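Local coordinates for protein putative oxidoreductase yhhX (Escherichia coli K-12, PDB 3F4L) that probably works as an NADP-dependent oxidoreductase of the Gfo/Idh/MocA family, perhaps acting on scyllo-inositol, at residues 171-176 / 331-336; 209-214 / 220-225. All coordinates share one frame; numbering follows the deposited sequence.

Contact 1: 171-176 / 331-336; sequences AFYGLG and RGFEQA
Phe172 and Tyr173, on the first turn of helix 171-187, receive the ring of Phe333 in a helix-to-loop contact within the C-terminal alpha/beta domain. Residues 331-336 lead from helix 319-331 to strand 339-342, and they begin with a type I beta turn from Arg331 to Glu334. The case illustrates how two distant parts of one domain can be joined mainly by aromatic side chains.

Most of the ring contacts converge on Phe333 CE2. It comes in at the edge of the tyrosine ring, 3.5 Å from Tyr173 CE1, and also at the edge of the Phe172 ring, 4.0 Å from Phe172 CD2. Tyr173 and Phe333 therefore meet rim to rim, with centroids 5.9 Å apart and planes only 28° from each other, and neither ring stacks over the other. Phe172 CG lies anti to the backbone N (chi1 -168°), which sends the ring toward the turn; there Phe172 CE2 stops 4.4 Å from Gly332 CA. Ile197 and Leu329 help to enclose the Phe172 ring.

Hydrogen bonds and charges hold each segment separately, partly through residues beyond it. Asp207 OD2 accepts the N-H of Phe172 at the helix start, while Arg331 NH1 reaches Thr342 O and ties the turn to strand 339-342. Arg331 also forms a salt bridge with Glu334: its NH2 lies 3.0 Å from Glu334 OE1, whose syn lone pair it meets within the guanidinium plane.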
loop_
_atom_site.group_PDB
_atom_site.type_symbol
_atom_site.label_atom_id
_atom_site.label_comp_id
_atom_site.label_asym_id
_atom_site.label_seq_id
_atom_site.Cartn_x
_atom_site.Cartn_y
_atom_site.Cartn_z
ATOM N N ALA A 171 -17.665 5.028 -2.275
ATOM C CA ALA A 171 -16.662 5.542 -1.356
ATOM C C ALA A 171 -15.591 6.402 -2.024
ATOM O O ALA A 171 -15.080 7.342 -1.409
ATOM C CB ALA A 171 -15.999 4.374 -0.610
ATOM N N PHE A 172 -15.244 6.074 -3.268
ATOM C CA PHE A 172 -14.230 6.832 -3.992
ATOM C C PHE A 172 -14.655 8.290 -4.167
ATOM O O PHE A 172 -13.895 9.207 -3.852
ATOM C CB PHE A 172 -13.944 6.183 -5.350
ATOM C CG PHE A 172 -12.715 6.727 -6.033
ATOM C CD1 PHE A 172 -11.593 7.077 -5.291
ATOM C CD2 PHE A 172 -12.668 6.857 -7.415
ATOM C CE1 PHE A 172 -10.439 7.547 -5.917
ATOM C CE2 PHE A 172 -11.518 7.325 -8.051
ATOM C CZ PHE A 172 -10.406 7.668 -7.303
ATOM N N TYR A 173 -15.876 8.513 -4.644
ATOM C CA TYR A 173 -16.367 9.881 -4.793
ATOM C C TYR A 173 -16.616 10.461 -3.404
ATOM O O TYR A 173 -16.274 11.609 -3.125
ATOM C CB TYR A 173 -17.679 9.916 -5.587
ATOM C CG TYR A 173 -17.521 10.163 -7.077
ATOM C CD1 TYR A 173 -17.101 9.148 -7.946
ATOM C CD2 TYR A 173 -17.777 11.422 -7.613
ATOM C CE1 TYR A 173 -16.942 9.396 -9.319
ATOM C CE2 TYR A 173 -17.622 11.682 -8.968
ATOM C CZ TYR A 173 -17.204 10.675 -9.814
ATOM O OH TYR A 173 -17.034 10.969 -11.142
ATOM N N GLY A 174 -17.201 9.645 -2.535
ATOM C CA GLY A 174 -17.533 10.083 -1.187
ATOM C C GLY A 174 -16.390 10.500 -0.279
ATOM O O GLY A 174 -16.420 11.588 0.298
ATOM N N LEU A 175 -15.379 9.652 -0.149
ATOM C CA LEU A 175 -14.245 9.957 0.719
ATOM C C LEU A 175 -12.976 10.321 -0.031
ATOM O O LEU A 175 -12.149 11.106 0.458
ATOM C CB LEU A 175 -13.953 8.774 1.644
ATOM C CG LEU A 175 -14.846 8.672 2.878
ATOM C CD1 LEU A 175 -14.670 9.921 3.728
ATOM C CD2 LEU A 175 -16.293 8.520 2.456
ATOM N N GLY A 176 -12.811 9.734 -1.206
ATOM C CA GLY A 176 -11.631 10.008 -2.000
ATOM C C GLY A 176 -11.501 11.475 -2.345
ATOM O O GLY A 176 -10.388 11.997 -2.461
ATOM N N ARG A 331 -12.299 9.578 -14.250
ATOM C CA ARG A 331 -11.529 8.596 -14.995
ATOM C C ARG A 331 -11.309 7.281 -14.249
ATOM O O ARG A 331 -10.797 6.320 -14.818
ATOM C CB ARG A 331 -10.193 9.204 -15.433
ATOM C CG ARG A 331 -10.371 10.408 -16.370
ATOM C CD ARG A 331 -9.087 10.728 -17.127
ATOM N NE ARG A 331 -8.693 9.606 -17.970
ATOM C CZ ARG A 331 -7.565 9.551 -18.671
ATOM N NH1 ARG A 331 -6.705 10.561 -18.630
ATOM N NH2 ARG A 331 -7.300 8.482 -19.415
ATOM N N GLY A 332 -11.714 7.232 -12.986
ATOM C CA GLY A 332 -11.562 6.005 -12.232
ATOM C C GLY A 332 -12.585 4.994 -12.726
ATOM O O GLY A 332 -12.421 3.788 -12.551
ATOM N N PHE A 333 -13.644 5.495 -13.353
ATOM C CA PHE A 333 -14.705 4.641 -13.873
ATOM C C PHE A 333 -14.695 4.629 -15.406
ATOM O O PHE A 333 -15.662 4.224 -16.050
ATOM C CB PHE A 333 -16.056 5.123 -13.324
ATOM C CG PHE A 333 -16.151 5.036 -11.827
ATOM C CD1 PHE A 333 -16.373 3.815 -11.199
ATOM C CD2 PHE A 333 -15.934 6.159 -11.039
ATOM C CE1 PHE A 333 -16.372 3.716 -9.812
ATOM C CE2 PHE A 333 -15.931 6.066 -9.650
ATOM C CZ PHE A 333 -16.150 4.841 -9.036
ATOM N N GLU A 334 -13.577 5.065 -15.972
ATOM C CA GLU A 334 -13.397 5.115 -17.418
ATOM C C GLU A 334 -13.359 3.693 -17.968
ATOM O O GLU A 334 -13.932 3.404 -19.018
ATOM C CB GLU A 334 -12.094 5.843 -17.738
ATOM C CG GLU A 334 -11.926 6.243 -19.182
ATOM C CD GLU A 334 -10.698 7.101 -19.381
ATOM O OE1 GLU A 334 -9.574 6.577 -19.232
ATOM O OE2 GLU A 334 -10.860 8.303 -19.673
ATOM N N GLN A 335 -12.673 2.807 -17.252
ATOM C CA GLN A 335 -12.577 1.408 -17.645
ATOM C C GLN A 335 -12.679 0.536 -16.396
ATOM O O GLN A 335 -12.641 1.046 -15.273
ATOM C CB GLN A 335 -11.270 1.148 -18.409
ATOM C CG GLN A 335 -10.003 1.538 -17.689
ATOM C CD GLN A 335 -8.800 1.604 -18.622
ATOM O OE1 GLN A 335 -8.543 0.675 -19.395
ATOM N NE2 GLN A 335 -8.051 2.707 -18.549
ATOM N N ALA A 336 -12.833 -0.769 -16.584
ATOM C CA ALA A 336 -12.949 -1.683 -15.453
ATOM C C ALA A 336 -11.699 -1.650 -14.577
ATOM O O ALA A 336 -10.586 -1.453 -15.074
ATOM C CB ALA A 336 -13.199 -3.112 -15.952
#

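Contact 2: 209-214 / 220-225; sequences TFEAQL and KAIVKT
Glu211 and Lys224 sit directly across from one another as a non-hydrogen-bonded pair in the antiparallel hairpin formed by strands 209-216 and 219-225, part of the large mixed sheet of the C-terminal domain. Backbone bonds run in pairs between Phe210 and Thr225, Ala212 and Val223, and Leu214 and Ala221. The shortest joins Ala212 N to Val223 O at 2.7 Å.

Charges gather on the face bearing Glu211, Gln213, Ile222 and Lys224, which meets the second subunit. Lys224 NZ approaches Glu211 OE1 to 2.9 Å from above the carboxylate plane, 52° out of it, and the same oxygen pairs with Lys220 of the second subunit; Lys224 NZ also bridges to Glu148 of that subunit. The two chains run side by side, with Glu211 CG 3.8 Å from Lys224 CB, while Ile222 CG2 packs against Glu211 CG at 3.9 Å. Replacing Glu211 by an alanine would probably leave Lys224 of the same chain, and Lys220 of the second subunit, each with one acidic partner fewer and weaken the link between subunits.

On the other face, which packs on helix 171-187, apolar contacts prevail. With chi1 at 73°, Phe210 folds its ring back across the hairpin, so that Thr225 N lies 4.1 Å above the ring plane, over its centre. Val223 CG1 meets the ring edge in plane, 3.9 Å from Phe210 CE2.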
loop_
_atom_site.group_PDB
_atom_site.type_symbol
_atom_site.label_atom_id
_atom_site.label_comp_id
_atom_site.label_asym_id
_atom_site.label_seq_id
_atom_site.Cartn_x
_atom_site.Cartn_y
_atom_site.Cartn_z
ATOM N N THR A 209 -14.542 0.280 -1.315
ATOM C CA THR A 209 -13.121 0.027 -1.151
ATOM C C THR A 209 -12.371 0.623 -2.335
ATOM O O THR A 209 -12.776 0.431 -3.481
ATOM C CB THR A 209 -12.858 -1.487 -1.144
ATOM O OG1 THR A 209 -13.753 -2.114 -0.219
ATOM C CG2 THR A 209 -11.411 -1.788 -0.761
ATOM N N PHE A 210 -11.293 1.349 -2.065
ATOM C CA PHE A 210 -10.518 1.918 -3.148
ATOM C C PHE A 210 -9.100 2.259 -2.756
ATOM O O PHE A 210 -8.788 2.447 -1.581
ATOM C CB PHE A 210 -11.197 3.175 -3.718
ATOM C CG PHE A 210 -11.121 4.384 -2.823
ATOM C CD1 PHE A 210 -12.188 4.732 -2.003
ATOM C CD2 PHE A 210 -9.983 5.180 -2.805
ATOM C CE1 PHE A 210 -12.122 5.853 -1.182
ATOM C CE2 PHE A 210 -9.907 6.305 -1.983
ATOM C CZ PHE A 210 -10.974 6.643 -1.172
ATOM N N GLU A 211 -8.243 2.315 -3.765
ATOM C CA GLU A 211 -6.856 2.702 -3.590
ATOM C C GLU A 211 -6.470 3.418 -4.872
ATOM O O GLU A 211 -6.526 2.843 -5.958
ATOM C CB GLU A 211 -5.933 1.499 -3.390
ATOM C CG GLU A 211 -4.479 1.935 -3.171
ATOM C CD GLU A 211 -3.517 0.780 -2.962
ATOM O OE1 GLU A 211 -3.905 -0.223 -2.320
ATOM O OE2 GLU A 211 -2.357 0.888 -3.425
ATOM N N ALA A 212 -6.120 4.690 -4.746
ATOM C CA ALA A 212 -5.707 5.474 -5.891
ATOM C C ALA A 212 -4.240 5.792 -5.679
ATOM O O ALA A 212 -3.829 6.165 -4.583
ATOM C CB ALA A 212 -6.521 6.757 -5.986
ATOM N N GLN A 213 -3.453 5.618 -6.730
ATOM C CA GLN A 213 -2.026 5.889 -6.669
ATOM C C GLN A 213 -1.721 7.006 -7.645
ATOM O O GLN A 213 -1.923 6.863 -8.853
ATOM C CB GLN A 213 -1.236 4.635 -7.032
ATOM C CG GLN A 213 -1.540 3.465 -6.105
ATOM C CD GLN A 213 -0.617 2.279 -6.305
ATOM O OE1 GLN A 213 -0.658 1.320 -5.533
ATOM N NE2 GLN A 213 0.219 2.335 -7.337
ATOM N N LEU A 214 -1.259 8.130 -7.110
ATOM C CA LEU A 214 -0.936 9.287 -7.930
ATOM C C LEU A 214 0.570 9.388 -8.084
ATOM O O LEU A 214 1.298 9.450 -7.092
ATOM C CB LEU A 214 -1.487 10.561 -7.283
ATOM C CG LEU A 214 -3.013 10.741 -7.279
ATOM C CD1 LEU A 214 -3.679 9.623 -6.489
ATOM C CD2 LEU A 214 -3.360 12.098 -6.670
ATOM N N LYS A 220 5.381 8.597 -5.468
ATOM C CA LYS A 220 4.079 7.941 -5.510
ATOM C C LYS A 220 3.300 8.226 -4.226
ATOM O O LYS A 220 3.798 8.000 -3.116
ATOM C CB LYS A 220 4.210 6.417 -5.704
ATOM C CG LYS A 220 2.849 5.714 -5.878
ATOM C CD LYS A 220 2.941 4.209 -6.118
ATOM C CE LYS A 220 3.267 3.434 -4.858
ATOM N NZ LYS A 220 3.351 1.962 -5.133
ATOM N N ALA A 221 2.087 8.749 -4.394
ATOM C CA ALA A 221 1.206 9.064 -3.280
ATOM C C ALA A 221 0.016 8.115 -3.357
ATOM O O ALA A 221 -0.698 8.062 -4.366
ATOM C CB ALA A 221 0.727 10.506 -3.370
ATOM N N ILE A 222 -0.197 7.378 -2.277
ATOM C CA ILE A 222 -1.275 6.405 -2.191
ATOM C C ILE A 222 -2.420 6.874 -1.291
ATOM O O ILE A 222 -2.201 7.319 -0.165
ATOM C CB ILE A 222 -0.721 5.071 -1.659
ATOM C CG1 ILE A 222 0.244 4.477 -2.697
ATOM C CG2 ILE A 222 -1.855 4.111 -1.349
ATOM C CD1 ILE A 222 0.965 3.217 -2.227
ATOM N N VAL A 223 -3.641 6.790 -1.803
ATOM C CA VAL A 223 -4.816 7.167 -1.029
ATOM C C VAL A 223 -5.739 5.959 -1.048
ATOM O O VAL A 223 -6.087 5.457 -2.116
ATOM C CB VAL A 223 -5.564 8.350 -1.656
ATOM C CG1 VAL A 223 -6.849 8.566 -0.928
ATOM C CG2 VAL A 223 -4.700 9.611 -1.610
ATOM N N LYS A 224 -6.142 5.482 0.120
ATOM C CA LYS A 224 -7.008 4.322 0.136
ATOM C C LYS A 224 -7.926 4.239 1.336
ATOM O O LYS A 224 -7.636 4.776 2.407
ATOM C CB LYS A 224 -6.167 3.048 0.030
ATOM C CG LYS A 224 -5.105 2.914 1.103
ATOM C CD LYS A 224 -4.125 1.785 0.793
ATOM C CE LYS A 224 -4.790 0.420 0.856
ATOM N NZ LYS A 224 -3.827 -0.671 0.526
ATOM N N THR A 225 -9.060 3.579 1.125
ATOM C CA THR A 225 -10.037 3.379 2.185
ATOM C C THR A 225 -10.717 2.038 1.993
ATOM O O THR A 225 -10.831 1.525 0.881
ATOM C CB THR A 225 -11.152 4.461 2.225
ATOM O OG1 THR A 225 -12.254 4.050 1.412
ATOM C CG2 THR A 225 -10.636 5.797 1.770
#

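How the contacts relate
Contact 2 lies inside the long chain loop that contact 1 closes, and their centres are 11 Å apart. Helix 171-187 joins them: its first turn meets the turn 331-334 in contact 1 and, with other atoms, the hairpin of contact 2. Phe172 and Phe210 bring their rings together at about 55°, Phe172 CD1 lying 3.5 Å from Phe210 CD2, while Gly176 CA approaches Phe210 CZ to 3.5 Å. Phe172 CE1 also rests 4.0 Å from Ala212 CB. Aromatic packing thus runs from the loop through the helix to the sheet, whose other face meets the second subunit. Both contacts belong to the C-terminal domain, whereas the nucleotide presumably binds to the Rossmann domain.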